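Side-chain contacts in GlcNAc Inducible Gene 2, GIG2 (Candida albicans, PDB 6AKZ), which binds an iron ion and is probably an oxygenase of the DUF1479 family: residues R41-I46 with G298-Y303; N104-F109 with D176-R181; F290-P295 with T309-G314. All blocks are in the same frame, centred on the assembly; numbering follows the deposited sequence.

Interaction 1. Residues R41-I46 with G298-Y303; sequences RLLVEI and GNIDDY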
loop_
_atom_site.group_PDB
_atom_site.type_symbol
_atom_site.label_atom_id
_atom_site.label_comp_id
_atom_site.label_asym_id
_atom_site.label_seq_id
_atom_site.Cartn_x
_atom_site.Cartn_y
_atom_site.Cartn_z
ATOM N N ARG A 41 25.916 6.141 -8.867
ATOM C CA ARG A 41 25.941 4.712 -8.448
ATOM C C ARG A 41 24.540 4.034 -8.683
ATOM O O ARG A 41 24.461 2.884 -9.119
ATOM C CB ARG A 41 26.262 4.527 -6.987
ATOM C CG ARG A 41 27.604 5.083 -6.520
ATOM C CD ARG A 41 28.043 4.426 -5.202
ATOM N NE ARG A 41 27.099 4.713 -4.109
ATOM C CZ ARG A 41 27.131 5.777 -3.328
ATOM N NH1 ARG A 41 28.080 6.723 -3.496
ATOM N NH2 ARG A 41 26.217 5.909 -2.374
ATOM N N LEU A 42 23.493 4.749 -8.335
ATOM C CA LEU A 42 22.134 4.248 -8.439
ATOM C C LEU A 42 21.759 3.861 -9.893
ATOM O O LEU A 42 21.265 2.759 -10.141
ATOM C CB LEU A 42 21.133 5.251 -7.896
ATOM C CG LEU A 42 19.657 4.881 -8.083
ATOM C CD1 LEU A 42 19.337 3.601 -7.271
ATOM C CD2 LEU A 42 18.778 6.001 -7.653
ATOM N N LEU A 43 22.007 4.776 -10.823
ATOM C CA LEU A 43 21.733 4.532 -12.196
ATOM C C LEU A 43 22.488 3.366 -12.773
ATOM O O LEU A 43 21.896 2.582 -13.534
ATOM C CB LEU A 43 21.958 5.800 -13.020
ATOM C CG LEU A 43 21.042 6.991 -12.827
ATOM C CD1 LEU A 43 21.367 8.037 -13.883
ATOM C CD2 LEU A 43 19.539 6.697 -12.851
ATOM N N VAL A 44 23.721 3.162 -12.327
ATOM C CA VAL A 44 24.512 2.065 -12.798
ATOM C C VAL A 44 23.838 0.764 -12.318
ATOM O O VAL A 44 23.572 -0.084 -13.122
ATOM C CB VAL A 44 25.969 2.170 -12.310
ATOM C CG1 VAL A 44 26.722 0.864 -12.558
ATOM C CG2 VAL A 44 26.644 3.386 -12.973
ATOM N N GLU A 45 23.452 0.717 -11.036
ATOM C CA GLU A 45 22.773 -0.465 -10.433
ATOM C C GLU A 45 21.411 -0.704 -11.081
ATOM O O GLU A 45 21.043 -1.892 -11.299
ATOM C CB GLU A 45 22.577 -0.373 -8.919
ATOM C CG GLU A 45 23.888 -0.446 -8.140
ATOM C CD GLU A 45 24.780 -1.590 -8.609
ATOM O OE1 GLU A 45 24.349 -2.762 -8.431
ATOM O OE2 GLU A 45 25.840 -1.325 -9.242
ATOM N N ILE A 46 20.665 0.371 -11.316
ATOM C CA ILE A 46 19.370 0.251 -11.975
ATOM C C ILE A 46 19.535 -0.448 -13.351
ATOM O O ILE A 46 18.799 -1.411 -13.672
ATOM C CB ILE A 46 18.632 1.575 -12.072
ATOM C CG1 ILE A 46 17.980 1.884 -10.716
ATOM C CG2 ILE A 46 17.631 1.614 -13.180
ATOM C CD1 ILE A 46 17.179 3.206 -10.676
ATOM N N GLY A 298 24.207 11.396 -22.556
ATOM C CA GLY A 298 23.922 10.015 -22.142
ATOM C C GLY A 298 24.962 9.500 -21.173
ATOM O O GLY A 298 24.994 8.323 -20.857
ATOM N N ASN A 299 25.819 10.379 -20.687
ATOM C CA ASN A 299 26.848 10.006 -19.765
ATOM C C ASN A 299 26.335 10.271 -18.329
ATOM O O ASN A 299 26.042 11.388 -17.971
ATOM C CB ASN A 299 28.076 10.839 -20.061
ATOM C CG ASN A 299 29.303 10.382 -19.312
ATOM O OD1 ASN A 299 29.227 9.667 -18.317
ATOM N ND2 ASN A 299 30.469 10.831 -19.785
ATOM N N ILE A 300 26.238 9.213 -17.538
ATOM C CA ILE A 300 25.776 9.297 -16.143
ATOM C C ILE A 300 26.641 10.288 -15.359
ATOM O O ILE A 300 26.148 11.029 -14.501
ATOM C CB ILE A 300 25.776 7.865 -15.544
ATOM C CG1 ILE A 300 24.594 7.093 -16.124
ATOM C CG2 ILE A 300 25.700 7.837 -14.010
ATOM C CD1 ILE A 300 24.711 5.565 -16.018
ATOM N N ASP A 301 27.924 10.378 -15.683
ATOM C CA ASP A 301 28.774 11.306 -14.959
ATOM C C ASP A 301 28.454 12.801 -15.214
ATOM O O ASP A 301 28.906 13.653 -14.457
ATOM C CB ASP A 301 30.240 10.974 -15.152
ATOM C CG ASP A 301 31.114 11.705 -14.159
ATOM O OD1 ASP A 301 31.086 11.357 -12.944
ATOM O OD2 ASP A 301 31.800 12.670 -14.592
ATOM N N ASP A 302 27.569 13.115 -16.161
ATOM C CA ASP A 302 27.160 14.492 -16.422
ATOM C C ASP A 302 25.878 14.975 -15.733
ATOM O O ASP A 302 25.495 16.124 -15.928
ATOM C CB ASP A 302 26.949 14.698 -17.944
ATOM C CG ASP A 302 28.255 14.625 -18.763
ATOM O OD1 ASP A 302 29.356 14.823 -18.221
ATOM O OD2 ASP A 302 28.168 14.335 -19.966
ATOM N N TYR A 303 25.159 14.131 -14.977
ATOM C CA TYR A 303 24.069 14.647 -14.099
ATOM C C TYR A 303 24.594 15.663 -13.088
ATOM O O TYR A 303 25.653 15.469 -12.531
ATOM C CB TYR A 303 23.389 13.495 -13.287
ATOM C CG TYR A 303 22.400 12.730 -14.099
ATOM C CD1 TYR A 303 21.094 13.146 -14.190
ATOM C CD2 TYR A 303 22.796 11.608 -14.802
ATOM C CE1 TYR A 303 20.187 12.445 -14.962
ATOM C CE2 TYR A 303 21.911 10.884 -15.573
ATOM C CZ TYR A 303 20.625 11.268 -15.633
ATOM O OH TYR A 303 19.773 10.535 -16.446
#
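Leu43, on the helix that spans 32-56, and Ile300 and Tyr303, in and just after a short 3-10 turn, meet by apolar packing alone. Leu43 CD1 is the shared atom. It comes within 3.4 Å of Tyr303 CE2, meeting the ring obliquely, and the same methyl also meets Ile300, whose CG1 lies 4.0 Å from Leu43 CD1. The leucine holds CG anti to its carbonyl carbon (chi1 -67°) and then extends, which carries this methyl out from the helix toward the turn. Val44, exposed to solvent, adds one branch, with CG2 4.2 Å from Ile300 CD1.

Polar bonds stay within the loop or lead out of the contact. Asn299 OD1 accepts from Asp301 N at 3.0 Å, an Asx turn in which the donor stands above the amide plane, and Asp302 N bonds to Asn299 O. Beyond the pair, the Tyr303 hydroxyl has its partner in Asp294, Trp39 meets the tyrosine ring edge-to-face, and Asp301 forms a salt bridge with Lys40, one helical turn before Val44.

This is peripheral helix-to-loop packing, in which an Asx turn leading into a 3-10 turn is seated against a long N-terminal helix, well away from the iron.

Interaction 2. Residues N104-F109 with D176-R181; sequences NELVEF and DRIRIR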
loop_
_atom_site.group_PDB
_atom_site.type_symbol
_atom_site.label_atom_id
_atom_site.label_comp_id
_atom_site.label_asym_id
_atom_site.label_seq_id
_atom_site.Cartn_x
_atom_site.Cartn_y
_atom_site.Cartn_z
ATOM N N ASN A 104 -19.434 -16.304 -6.413
ATOM C CA ASN A 104 -20.844 -16.333 -6.814
ATOM C C ASN A 104 -21.768 -15.540 -5.898
ATOM O O ASN A 104 -22.605 -14.825 -6.394
ATOM C CB ASN A 104 -21.318 -17.762 -6.932
ATOM C CG ASN A 104 -20.688 -18.477 -8.064
ATOM O OD1 ASN A 104 -20.460 -17.930 -9.150
ATOM N ND2 ASN A 104 -20.437 -19.728 -7.852
ATOM N N GLU A 105 -21.527 -15.579 -4.572
ATOM C CA GLU A 105 -22.247 -14.726 -3.633
ATOM C C GLU A 105 -22.007 -13.250 -3.851
ATOM O O GLU A 105 -22.963 -12.497 -3.741
ATOM C CB GLU A 105 -21.901 -15.042 -2.177
ATOM C CG GLU A 105 -22.328 -16.446 -1.784
ATOM C CD GLU A 105 -21.908 -16.878 -0.351
ATOM O OE1 GLU A 105 -20.770 -16.599 0.153
ATOM O OE2 GLU A 105 -22.703 -17.637 0.238
ATOM N N LEU A 106 -20.774 -12.850 -4.176
ATOM C CA LEU A 106 -20.541 -11.416 -4.522
ATOM C C LEU A 106 -21.324 -10.947 -5.744
ATOM O O LEU A 106 -21.806 -9.808 -5.818
ATOM C CB LEU A 106 -19.065 -11.097 -4.728
ATOM C CG LEU A 106 -18.214 -11.208 -3.450
ATOM C CD1 LEU A 106 -16.724 -11.427 -3.733
ATOM C CD2 LEU A 106 -18.403 -9.969 -2.626
ATOM N N VAL A 107 -21.333 -11.796 -6.765
ATOM C CA VAL A 107 -21.986 -11.426 -8.026
ATOM C C VAL A 107 -23.479 -11.327 -7.730
ATOM O O VAL A 107 -24.131 -10.378 -8.163
ATOM C CB VAL A 107 -21.732 -12.476 -9.094
ATOM C CG1 VAL A 107 -22.624 -12.345 -10.322
ATOM C CG2 VAL A 107 -20.279 -12.442 -9.515
ATOM N N GLU A 108 -24.026 -12.330 -7.040
ATOM C CA GLU A 108 -25.453 -12.233 -6.613
ATOM C C GLU A 108 -25.787 -10.956 -5.851
ATOM O O GLU A 108 -26.871 -10.356 -6.036
ATOM C CB GLU A 108 -25.834 -13.423 -5.785
ATOM C CG GLU A 108 -27.265 -13.364 -5.229
ATOM C CD GLU A 108 -27.644 -14.653 -4.527
ATOM O OE1 GLU A 108 -27.304 -15.731 -5.109
ATOM O OE2 GLU A 108 -28.275 -14.575 -3.423
ATOM N N PHE A 109 -24.927 -10.611 -4.891
ATOM C CA PHE A 109 -25.137 -9.406 -4.150
ATOM C C PHE A 109 -25.133 -8.252 -5.104
ATOM O O PHE A 109 -26.002 -7.417 -5.035
ATOM C CB PHE A 109 -23.997 -9.197 -3.084
ATOM C CG PHE A 109 -24.202 -7.972 -2.226
ATOM C CD1 PHE A 109 -23.869 -6.706 -2.683
ATOM C CD2 PHE A 109 -24.743 -8.104 -0.942
ATOM C CE1 PHE A 109 -24.041 -5.607 -1.886
ATOM C CE2 PHE A 109 -24.944 -6.981 -0.155
ATOM C CZ PHE A 109 -24.611 -5.732 -0.650
ATOM N N ASP A 176 -12.465 -2.106 1.688
ATOM C CA ASP A 176 -12.165 -1.886 0.296
ATOM C C ASP A 176 -13.081 -2.724 -0.559
ATOM O O ASP A 176 -13.837 -3.590 -0.060
ATOM C CB ASP A 176 -10.683 -2.171 0.008
ATOM C CG ASP A 176 -10.074 -1.258 -1.065
ATOM O OD1 ASP A 176 -10.781 -0.677 -1.857
ATOM O OD2 ASP A 176 -8.835 -1.147 -1.146
ATOM N N ARG A 177 -12.963 -2.490 -1.857
ATOM C CA ARG A 177 -13.965 -2.997 -2.760
ATOM C C ARG A 177 -13.464 -4.170 -3.518
ATOM O O ARG A 177 -12.509 -4.806 -3.125
ATOM C CB ARG A 177 -14.444 -1.889 -3.615
ATOM C CG ARG A 177 -13.422 -1.232 -4.381
ATOM C CD ARG A 177 -14.017 0.033 -4.923
ATOM N NE ARG A 177 -13.000 0.730 -5.710
ATOM C CZ ARG A 177 -13.293 1.672 -6.625
ATOM N NH1 ARG A 177 -14.563 2.044 -6.874
ATOM N NH2 ARG A 177 -12.320 2.226 -7.306
ATOM N N ILE A 178 -14.257 -4.619 -4.491
ATOM C CA ILE A 178 -13.906 -5.723 -5.327
ATOM C C ILE A 178 -13.761 -5.248 -6.799
ATOM O O ILE A 178 -14.271 -4.221 -7.203
ATOM C CB ILE A 178 -14.890 -6.879 -5.144
ATOM C CG1 ILE A 178 -16.249 -6.566 -5.705
ATOM C CG2 ILE A 178 -15.022 -7.258 -3.636
ATOM C CD1 ILE A 178 -17.178 -7.782 -5.764
ATOM N N ARG A 179 -12.990 -6.017 -7.563
ATOM C CA ARG A 179 -12.869 -5.835 -8.991
ATOM C C ARG A 179 -13.300 -7.116 -9.692
ATOM O O ARG A 179 -12.957 -8.240 -9.281
ATOM C CB ARG A 179 -11.448 -5.461 -9.363
ATOM C CG ARG A 179 -11.215 -5.657 -10.861
ATOM C CD ARG A 179 -9.864 -5.175 -11.269
ATOM N NE ARG A 179 -8.671 -5.802 -10.636
ATOM C CZ ARG A 179 -8.127 -6.987 -10.909
ATOM N NH1 ARG A 179 -8.760 -7.880 -11.660
ATOM N NH2 ARG A 179 -6.907 -7.287 -10.408
ATOM N N ILE A 180 -14.171 -6.977 -10.697
ATOM C CA ILE A 180 -14.503 -8.109 -11.542
ATOM C C ILE A 180 -14.354 -7.577 -12.962
ATOM O O ILE A 180 -15.234 -6.837 -13.423
ATOM C CB ILE A 180 -15.952 -8.610 -11.331
ATOM C CG1 ILE A 180 -16.155 -9.027 -9.875
ATOM C CG2 ILE A 180 -16.243 -9.827 -12.198
ATOM C CD1 ILE A 180 -17.588 -9.370 -9.520
ATOM N N ARG A 181 -13.195 -7.849 -13.589
ATOM C CA ARG A 181 -12.806 -7.274 -14.864
ATOM C C ARG A 181 -13.082 -8.286 -15.980
ATOM O O ARG A 181 -12.535 -9.369 -16.009
ATOM C CB ARG A 181 -11.373 -6.884 -14.894
ATOM C CG ARG A 181 -10.919 -6.180 -16.195
ATOM C CD ARG A 181 -9.561 -5.602 -15.985
ATOM N NE ARG A 181 -9.019 -5.070 -17.225
ATOM C CZ ARG A 181 -7.780 -4.636 -17.379
ATOM N NH1 ARG A 181 -6.897 -4.678 -16.387
ATOM N NH2 ARG A 181 -7.412 -4.134 -18.543
#
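Helix-on-sheet packing at the flank of the cupin-clan fold brings the helix 96-112 against strand 178-181, the second strand from one end of the seven-stranded mixed sheet. Two residue pairs make the contact, both wholly apolar. In the first, the terminal methyl of Ile178 sits against Leu106 near its branch point: Ile178 CD1 is 4.0 Å from Leu106 CB and also 4.0 Å from Leu106 CD2, with Leu106 CD1 at 4.2 Å from that same methyl. One methyl thus touches three carbons of the leucine. Ile178 reaches this position with CG1 between its backbone N and carbonyl carbon (chi1 70°), and its chain is then extended through chi2, sending CD1 out toward the helix.

The second pair is slighter. Val107 turns one branch to the strand, and its CG2 lies 4.1 Å from Ile180 CD1, the two side chains meeting at about a right angle. Ile180 differs from Ile178 in its first torsion, which is -59°, yet it too presents its delta methyl. Residues two apart on a strand share a face, and here Ile178 and Ile180 both face the helix, meeting Leu106 and Val107.

Backbone bonds join the strand to Tyr128 of strand 127-128 and to Ser126 just before it, and to 367-371, through Val369 and Ser367. Arg179 bonds from the other face to Ser367 and Tyr371, while Pro135 of helix 134-140 and Ser133 just before it also pack on Leu106, which places this leucine between strand 178-181 and the start of helix 134-140.

Interaction 3. Residues F290-P295 with T309-G314; sequences FFWKDP and TPKFPG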
loop_
_atom_site.group_PDB
_atom_site.type_symbol
_atom_site.label_atom_id
_atom_site.label_comp_id
_atom_site.label_asym_id
_atom_site.label_seq_id
_atom_site.Cartn_x
_atom_site.Cartn_y
_atom_site.Cartn_z
ATOM N N PHE A 290 15.423 16.121 -7.873
ATOM C CA PHE A 290 16.715 16.734 -7.859
ATOM C C PHE A 290 17.563 16.408 -9.108
ATOM O O PHE A 290 18.602 17.089 -9.358
ATOM C CB PHE A 290 17.508 16.297 -6.641
ATOM C CG PHE A 290 16.797 16.582 -5.335
ATOM C CD1 PHE A 290 15.879 15.669 -4.783
ATOM C CD2 PHE A 290 16.993 17.756 -4.687
ATOM C CE1 PHE A 290 15.207 15.960 -3.630
ATOM C CE2 PHE A 290 16.320 18.043 -3.509
ATOM C CZ PHE A 290 15.444 17.127 -2.964
ATOM N N PHE A 291 17.199 15.331 -9.822
ATOM C CA PHE A 291 17.973 14.883 -10.986
ATOM C C PHE A 291 17.073 14.560 -12.136
ATOM O O PHE A 291 17.140 13.457 -12.688
ATOM C CB PHE A 291 18.817 13.671 -10.599
ATOM C CG PHE A 291 19.812 13.936 -9.507
ATOM C CD1 PHE A 291 21.010 14.611 -9.774
ATOM C CD2 PHE A 291 19.578 13.537 -8.223
ATOM C CE1 PHE A 291 21.951 14.835 -8.781
ATOM C CE2 PHE A 291 20.517 13.747 -7.217
ATOM C CZ PHE A 291 21.709 14.423 -7.491
ATOM N N TRP A 292 16.175 15.510 -12.451
ATOM C CA TRP A 292 15.087 15.300 -13.376
ATOM C C TRP A 292 15.572 15.575 -14.781
ATOM O O TRP A 292 14.898 15.156 -15.701
ATOM C CB TRP A 292 13.852 16.204 -13.097
ATOM C CG TRP A 292 14.139 17.676 -13.174
ATOM C CD1 TRP A 292 14.554 18.480 -12.156
ATOM C CD2 TRP A 292 14.063 18.520 -14.350
ATOM N NE1 TRP A 292 14.773 19.766 -12.611
ATOM C CE2 TRP A 292 14.478 19.824 -13.953
ATOM C CE3 TRP A 292 13.714 18.300 -15.693
ATOM C CZ2 TRP A 292 14.503 20.904 -14.843
ATOM C CZ3 TRP A 292 13.758 19.360 -16.576
ATOM C CH2 TRP A 292 14.152 20.655 -16.140
ATOM N N LYS A 293 16.685 16.299 -14.934
ATOM C CA LYS A 293 17.239 16.625 -16.277
ATOM C C LYS A 293 18.251 15.609 -16.741
ATOM O O LYS A 293 19.335 15.516 -16.198
ATOM C CB LYS A 293 17.849 18.006 -16.245
ATOM C CG LYS A 293 18.209 18.547 -17.614
ATOM C CD LYS A 293 17.316 19.703 -18.031
ATOM C CE LYS A 293 17.375 19.960 -19.537
ATOM N NZ LYS A 293 18.731 20.287 -20.082
ATOM N N ASP A 294 17.890 14.780 -17.716
ATOM C CA ASP A 294 18.827 13.772 -18.217
ATOM C C ASP A 294 19.763 14.457 -19.204
ATOM O O ASP A 294 19.298 15.258 -19.998
ATOM C CB ASP A 294 18.065 12.645 -18.904
ATOM C CG ASP A 294 17.084 11.987 -17.947
ATOM O OD1 ASP A 294 17.573 11.584 -16.861
ATOM O OD2 ASP A 294 15.882 12.064 -18.204
ATOM N N PRO A 295 21.055 14.188 -19.123
ATOM C CA PRO A 295 21.967 14.918 -20.011
ATOM C C PRO A 295 21.951 14.429 -21.437
ATOM O O PRO A 295 21.903 13.216 -21.710
ATOM C CB PRO A 295 23.340 14.620 -19.426
ATOM C CG PRO A 295 23.200 13.389 -18.628
ATOM C CD PRO A 295 21.797 13.387 -18.131
ATOM N N THR A 309 14.647 24.558 -8.852
ATOM C CA THR A 309 13.274 24.639 -9.459
ATOM C C THR A 309 12.294 23.863 -8.580
ATOM O O THR A 309 12.664 22.790 -8.125
ATOM C CB THR A 309 13.169 23.983 -10.853
ATOM O OG1 THR A 309 13.118 22.549 -10.692
ATOM C CG2 THR A 309 14.361 24.382 -11.763
ATOM N N PRO A 310 11.050 24.327 -8.434
ATOM C CA PRO A 310 10.047 23.591 -7.676
ATOM C C PRO A 310 9.419 22.454 -8.517
ATOM O O PRO A 310 8.212 22.347 -8.609
ATOM C CB PRO A 310 9.023 24.676 -7.377
ATOM C CG PRO A 310 9.008 25.462 -8.642
ATOM C CD PRO A 310 10.451 25.529 -9.058
ATOM N N LYS A 311 10.238 21.624 -9.134
ATOM C CA LYS A 311 9.727 20.522 -9.981
ATOM C C LYS A 311 9.717 19.262 -9.117
ATOM O O LYS A 311 10.748 18.865 -8.588
ATOM C CB LYS A 311 10.595 20.322 -11.231
ATOM C CG LYS A 311 10.390 21.498 -12.224
ATOM C CD LYS A 311 11.131 21.272 -13.502
ATOM C CE LYS A 311 11.188 22.544 -14.322
ATOM N NZ LYS A 311 9.835 23.076 -14.657
ATOM N N PHE A 312 8.537 18.689 -8.987
ATOM C CA PHE A 312 8.301 17.385 -8.353
ATOM C C PHE A 312 7.519 16.553 -9.366
ATOM O O PHE A 312 6.275 16.563 -9.403
ATOM C CB PHE A 312 7.594 17.581 -7.019
ATOM C CG PHE A 312 8.519 17.994 -5.947
ATOM C CD1 PHE A 312 8.857 19.357 -5.764
ATOM C CD2 PHE A 312 9.156 17.050 -5.176
ATOM C CE1 PHE A 312 9.792 19.722 -4.807
ATOM C CE2 PHE A 312 10.089 17.428 -4.200
ATOM C CZ PHE A 312 10.414 18.775 -4.028
ATOM N N PRO A 313 8.250 15.964 -10.312
ATOM C CA PRO A 313 7.571 15.352 -11.439
ATOM C C PRO A 313 6.602 14.224 -11.081
ATOM O O PRO A 313 6.869 13.453 -10.134
ATOM C CB PRO A 313 8.713 14.834 -12.294
ATOM C CG PRO A 313 9.980 15.399 -11.752
ATOM C CD PRO A 313 9.714 15.811 -10.348
ATOM N N GLY A 314 5.466 14.194 -11.768
ATOM C CA GLY A 314 4.418 13.193 -11.533
ATOM C C GLY A 314 3.505 13.472 -10.344
ATOM O O GLY A 314 2.626 12.661 -10.045
#
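Neither 290-295 nor 309-314 forms a regular helix or strand; the two irregular runs come nearest at Trp292 and Pro313, whose CA atoms are 7.8 Å apart, and Pro310 is the centre of an inverse gamma turn. The indole of Trp292 carries the contact. Over one of its faces lies the aliphatic chain of Lys311, with CD 3.6 Å from Trp292 CZ2 and 3.9 Å from the centroid of the six-membered ring, a CH-pi contact 21° off the ring normal. Lys293 CB lies over the opposite face, offset toward the rim. Lys311 runs extended until a bend at chi4 (-59°), and its NZ is 5.5 Å from that centroid, at most a weak cation-pi attraction; its charge is met instead by Asp14, with Pro12 O also accepting from NZ.

At the pyrrole end, Thr309 OG1 stands obliquely 3.8 Å from Trp292 NE1. The two are joined through a third residue, since both bond to Asp306 OD2; the bond from Trp292 NE1 probably helps to set the rotation of the indole. At the root of the side chain, Trp292 CB touches Pro313 CG at 4.2 Å, on the same side as Lys311.

Here a tryptophan with a lysine chain over one face and its N-H bonded to a carboxylate joins two parts of the long loop between helix 278-287 and strand 322-323, alongside residues of the N-terminal region.

Overall arrangement
Interactions 1 and 3 are neighbours, their centres 15 Å apart; the loop after helix 278-287 gives one segment to interaction 1 and both to interaction 3, and the segments alternate along the chain. They touch directly: the Tyr303 hydroxyl oxygen lies 2.5 Å from Asp294 OD1, a probable hydrogen bond, and Tyr303 CZ packs 3.5 Å from Pro295 CD. Interaction 2 stands on the opposite side of the chain's centre, 46 Å from interaction 1 and 41 Å from interaction 3 between centres, and touches neither. None of the three reaches the iron, which is bound by His192, Asp194 and His355; interactions 1 and 3 pack the outer loop region, interaction 2 a helix onto the main sheet.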